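DynF (Micromonospora chersina, PDB 6UBL) is of unknown function but belongs to the dynemicin biosynthesis pathway and probably binds an elongated apolar molecule inside its beta barrel, where palmitic acid is found. Local coordinates at residues I154-D159 and T196-N201. Numbering follows the deposited sequence.
With PLM (palmitic acid), chain C.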
ATOM      1  N   ILE A 154       1.495   0.649  -5.533  1.00 21.05           N
ATOM      2  CA  ILE A 154       0.560  -0.334  -6.068  1.00 21.08           C
ATOM      3  C   ILE A 154       1.067  -1.715  -5.678  1.00 22.11           C
ATOM      4  O   ILE A 154       2.185  -2.098  -6.042  1.00 21.99           O
ATOM      5  CB  ILE A 154       0.424  -0.194  -7.591  1.00 24.76           C
ATOM      6  CG1 ILE A 154      -0.104   1.187  -7.958  1.00 28.26           C
ATOM      7  CG2 ILE A 154      -0.496  -1.293  -8.123  1.00 24.72           C
ATOM      8  CD1 ILE A 154       0.152   1.589  -9.397  1.00 30.83           C
ATOM      9  N   ILE A 155       0.248  -2.457  -4.940  1.00 21.05           N
ATOM     10  CA  ILE A 155       0.624  -3.766  -4.429  1.00 21.09           C
ATOM     11  C   ILE A 155       0.159  -4.807  -5.443  1.00 21.77           C
ATOM     12  O   ILE A 155      -1.046  -4.952  -5.695  1.00 24.22           O
ATOM     13  CB  ILE A 155      -0.012  -4.019  -3.058  1.00 21.14           C
ATOM     14  CG1 ILE A 155       0.433  -2.959  -2.035  1.00 21.71           C
ATOM     15  CG2 ILE A 155       0.279  -5.447  -2.601  1.00 24.04           C
ATOM     16  CD1 ILE A 155       1.924  -2.763  -1.872  1.00 23.77           C
ATOM     17  N   LEU A 156       1.112  -5.524  -6.042  1.00 22.30           N
ATOM     18  CA  LEU A 156       0.823  -6.506  -7.085  1.00 22.28           C
ATOM     19  C   LEU A 156       1.213  -7.883  -6.569  1.00 22.57           C
ATOM     20  O   LEU A 156       2.314  -8.064  -6.043  1.00 22.64           O
ATOM     21  CB  LEU A 156       1.630  -6.194  -8.346  1.00 24.36           C
ATOM     22  CG  LEU A 156       1.286  -4.808  -8.889  1.00 29.20           C
ATOM     23  CD1 LEU A 156       2.430  -4.211  -9.665  1.00 41.24           C
ATOM     24  CD2 LEU A 156       0.039  -4.890  -9.764  1.00 26.67           C
ATOM     25  N   THR A 157       0.317  -8.843  -6.707  1.00 21.19           N
ATOM     26  CA  THR A 157       0.479 -10.137  -6.069  1.00 21.68           C
ATOM     27  C   THR A 157       0.299 -11.264  -7.070  1.00 22.49           C
ATOM     28  O   THR A 157      -0.478 -11.167  -8.017  1.00 23.41           O
ATOM     29  CB  THR A 157      -0.502 -10.301  -4.906  1.00 22.61           C
ATOM     30  OG1 THR A 157      -1.846 -10.165  -5.374  1.00 23.21           O
ATOM     31  CG2 THR A 157      -0.226  -9.254  -3.832  1.00 23.31           C
ATOM     32  N   ILE A 158       1.059 -12.331  -6.851  1.00 22.05           N
ATOM     33  CA  ILE A 158       0.893 -13.588  -7.560  1.00 23.64           C
ATOM     34  C   ILE A 158       0.868 -14.682  -6.501  1.00 22.70           C
ATOM     35  O   ILE A 158       1.841 -14.845  -5.751  1.00 23.52           O
ATOM     36  CB  ILE A 158       2.019 -13.859  -8.573  1.00 21.67           C
ATOM     37  CG1 ILE A 158       2.130 -12.735  -9.593  1.00 22.19           C
ATOM     38  CG2 ILE A 158       1.756 -15.198  -9.265  1.00 24.86           C
ATOM     39  CD1 ILE A 158       3.362 -12.854 -10.478  1.00 23.43           C
ATOM     40  N   ASP A 159      -0.213 -15.451  -6.472  1.00 21.86           N
ATOM     41  CA  ASP A 159      -0.367 -16.569  -5.554  1.00 22.18           C
ATOM     42  C   ASP A 159      -0.051 -17.862  -6.292  1.00 24.27           C
ATOM     43  O   ASP A 159       0.135 -17.885  -7.515  1.00 25.57           O
ATOM     44  CB  ASP A 159      -1.784 -16.574  -4.980  1.00 25.99           C
ATOM     45  CG  ASP A 159      -2.094 -15.295  -4.191  1.00 26.04           C
ATOM     46  OD1 ASP A 159      -1.247 -14.868  -3.390  1.00 27.29           O
ATOM     47  OD2 ASP A 159      -3.180 -14.717  -4.391  1.00 29.38           O
ATOM     48  N   THR A 196      -8.925   1.897  -9.956  1.00 21.52           N
ATOM     49  CA  THR A 196      -9.902   1.179  -9.143  1.00 22.20           C
ATOM     50  C   THR A 196      -9.741  -0.334  -9.203  1.00 26.09           C
ATOM     51  O   THR A 196     -10.261  -1.030  -8.323  1.00 26.42           O
ATOM     52  CB  THR A 196     -11.338   1.552  -9.546  1.00 25.58           C
ATOM     53  OG1 THR A 196     -11.545   1.281 -10.930  1.00 27.28           O
ATOM     54  CG2 THR A 196     -11.606   3.026  -9.257  1.00 26.13           C
ATOM     55  N   SER A 197      -9.100  -0.866 -10.242  1.00 24.91           N
ATOM     56  CA  SER A 197      -8.778  -2.284 -10.267  1.00 23.64           C
ATOM     57  C   SER A 197      -7.675  -2.518 -11.283  1.00 24.58           C
ATOM     58  O   SER A 197      -7.480  -1.727 -12.205  1.00 24.37           O
ATOM     59  CB  SER A 197      -9.995  -3.151 -10.591  1.00 30.93           C
ATOM     60  OG  SER A 197     -10.345  -3.024 -11.946  1.00 30.02           O
ATOM     61  N   LEU A 198      -6.969  -3.629 -11.104  1.00 24.93           N
ATOM     62  CA  LEU A 198      -5.899  -4.029 -12.004  1.00 24.80           C
ATOM     63  C   LEU A 198      -5.742  -5.535 -11.871  1.00 25.39           C
ATOM     64  O   LEU A 198      -5.640  -6.052 -10.753  1.00 25.85           O
ATOM     65  CB  LEU A 198      -4.601  -3.312 -11.627  1.00 26.28           C
ATOM     66  CG  LEU A 198      -3.463  -3.445 -12.650  1.00 27.62           C
ATOM     67  CD1 LEU A 198      -2.512  -2.276 -12.582  1.00 29.44           C
ATOM     68  CD2 LEU A 198      -2.731  -4.755 -12.395  1.00 29.00           C
ATOM     69  N   ARG A 199      -5.723  -6.227 -13.007  1.00 24.01           N
ATOM     70  CA  ARG A 199      -5.406  -7.640 -13.068  1.00 24.29           C
ATOM     71  C   ARG A 199      -4.332  -7.799 -14.131  1.00 26.49           C
ATOM     72  O   ARG A 199      -4.231  -6.985 -15.055  1.00 29.27           O
ATOM     73  CB  ARG A 199      -6.663  -8.435 -13.444  1.00 37.49           C
ATOM     74  CG  ARG A 199      -7.848  -8.071 -12.555  1.00 60.19           C
ATOM     75  CD  ARG A 199      -9.029  -9.004 -12.720  1.00 91.38           C
ATOM     76  NE  ARG A 199      -9.646  -9.296 -11.429  1.00112.39           N
ATOM     77  CZ  ARG A 199      -9.401 -10.392 -10.718  1.00122.48           C
ATOM     78  NH1 ARG A 199      -8.552 -11.304 -11.173  1.00123.97           N
ATOM     79  NH2 ARG A 199     -10.001 -10.578  -9.551  1.00126.40           N
ATOM     80  N   PHE A 200      -3.496  -8.822 -13.976  1.00 25.98           N
ATOM     81  CA  PHE A 200      -2.403  -9.010 -14.916  1.00 25.31           C
ATOM     82  C   PHE A 200      -2.094 -10.488 -15.070  1.00 25.49           C
ATOM     83  O   PHE A 200      -2.529 -11.325 -14.276  1.00 26.62           O
ATOM     84  CB  PHE A 200      -1.146  -8.200 -14.533  1.00 25.91           C
ATOM     85  CG  PHE A 200      -0.447  -8.653 -13.269  1.00 23.70           C
ATOM     86  CD1 PHE A 200       0.587  -9.584 -13.316  1.00 25.91           C
ATOM     87  CD2 PHE A 200      -0.798  -8.124 -12.029  1.00 23.01           C
ATOM     88  CE1 PHE A 200       1.234  -9.990 -12.160  1.00 23.93           C
ATOM     89  CE2 PHE A 200      -0.149  -8.525 -10.880  1.00 22.32           C
ATOM     90  CZ  PHE A 200       0.872  -9.459 -10.941  1.00 22.86           C
ATOM     91  N   ASN A 201      -1.342 -10.789 -16.127  1.00 25.56           N
ATOM     92  CA  ASN A 201      -0.788 -12.112 -16.345  1.00 25.32           C
ATOM     93  C   ASN A 201       0.679 -11.957 -16.683  1.00 25.15           C
ATOM     94  O   ASN A 201       1.041 -11.117 -17.513  1.00 26.54           O
ATOM     95  CB  ASN A 201      -1.458 -12.842 -17.515  1.00 28.43           C
ATOM     96  CG  ASN A 201      -2.916 -13.096 -17.279  1.00 32.06           C
ATOM     97  OD1 ASN A 201      -3.289 -13.940 -16.470  1.00 32.81           O
ATOM     98  ND2 ASN A 201      -3.761 -12.361 -17.988  1.00 36.63           N
TER
HETATM   99  C1  PLM C 301      10.591 -12.956 -10.649  1.00 26.72           C
HETATM  100  O1  PLM C 301      11.151 -12.310 -11.637  1.00 27.89           O
HETATM  101  O2  PLM C 301      10.943 -14.047 -10.282  1.00 28.65           O
HETATM  102  C2  PLM C 301       9.446 -12.225 -10.023  1.00 30.96           C
HETATM  103  C3  PLM C 301       8.417 -11.679 -10.979  1.00 33.20           C
HETATM  104  C4  PLM C 301       7.332 -11.022 -10.182  1.00 38.34           C
HETATM  105  C5  PLM C 301       6.661  -9.884 -10.856  1.00 39.44           C
HETATM  106  C6  PLM C 301       5.648  -9.215  -9.958  1.00 47.12           C
HETATM  107  C7  PLM C 301       4.388  -8.885 -10.712  1.00 56.47           C
HETATM  108  C8  PLM C 301       4.668  -8.177 -12.014  1.00 61.11           C
HETATM  109  C9  PLM C 301       5.332  -6.838 -11.850  1.00 62.79           C
HETATM  110  CA  PLM C 301       4.331  -5.715 -11.805  1.00 66.98           C
HETATM  111  CB  PLM C 301       3.817  -5.368 -13.188  1.00 67.92           C
HETATM  112  CC  PLM C 301       3.641  -3.889 -13.366  1.00 64.69           C
HETATM  113  CD  PLM C 301       2.212  -3.419 -13.403  1.00 57.49           C
HETATM  114  CE  PLM C 301       2.099  -2.002 -12.903  1.00 50.83           C
HETATM  115  CF  PLM C 301       0.873  -1.261 -13.341  1.00 50.35           C
HETATM  116  CG  PLM C 301       0.853   0.133 -12.822  1.00 51.13           C
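Phe200 reaches from strand 196-201 across to strand 154-159, its CG set in the crowded position between backbone N and carbonyl carbon (chi1 68°), and its far atoms CE1, CZ and CE2 do most of the touching, each met obliquely. Phe200 CE2 lies 3.8 Å from Leu156 CD2, the two side chains crossing obliquely. At the ring tip, Phe200 CZ meets Ile158 CG1 at 3.8 Å, and here the side chains cross at about a right angle. The same CZ sits 3.6 Å from the backbone Thr157 O, while PLM C7 touches the ring obliquely, 3.6 Å from Phe200 CZ. Two residues earlier, Leu198, with CG anti to its backbone N (chi1 -169°), divides its branches: CD2 packs on Leu156 CD2 at 3.8 Å, and CD1 meets PLM CF. Leu156 is split likewise, its CD1 pressed to 3.2 Å from PLM CA, a tight fit. An alanine in place of Phe200 would remove the ring and would probably loosen both Leu156 and Ile158 and leave the middle of the palmitic acid chain less well held. Segments 154-159 and 196-201 run 41° apart in direction, with 8.7 Å between their axes at closest approach, bridged by side chains over the intervening strand 170-183, which pairs with both; strand 129-141 flanks 154-159 on its other edge, and strand 37-50 flanks 196-201, completing this part of the barrel wall around the lipid.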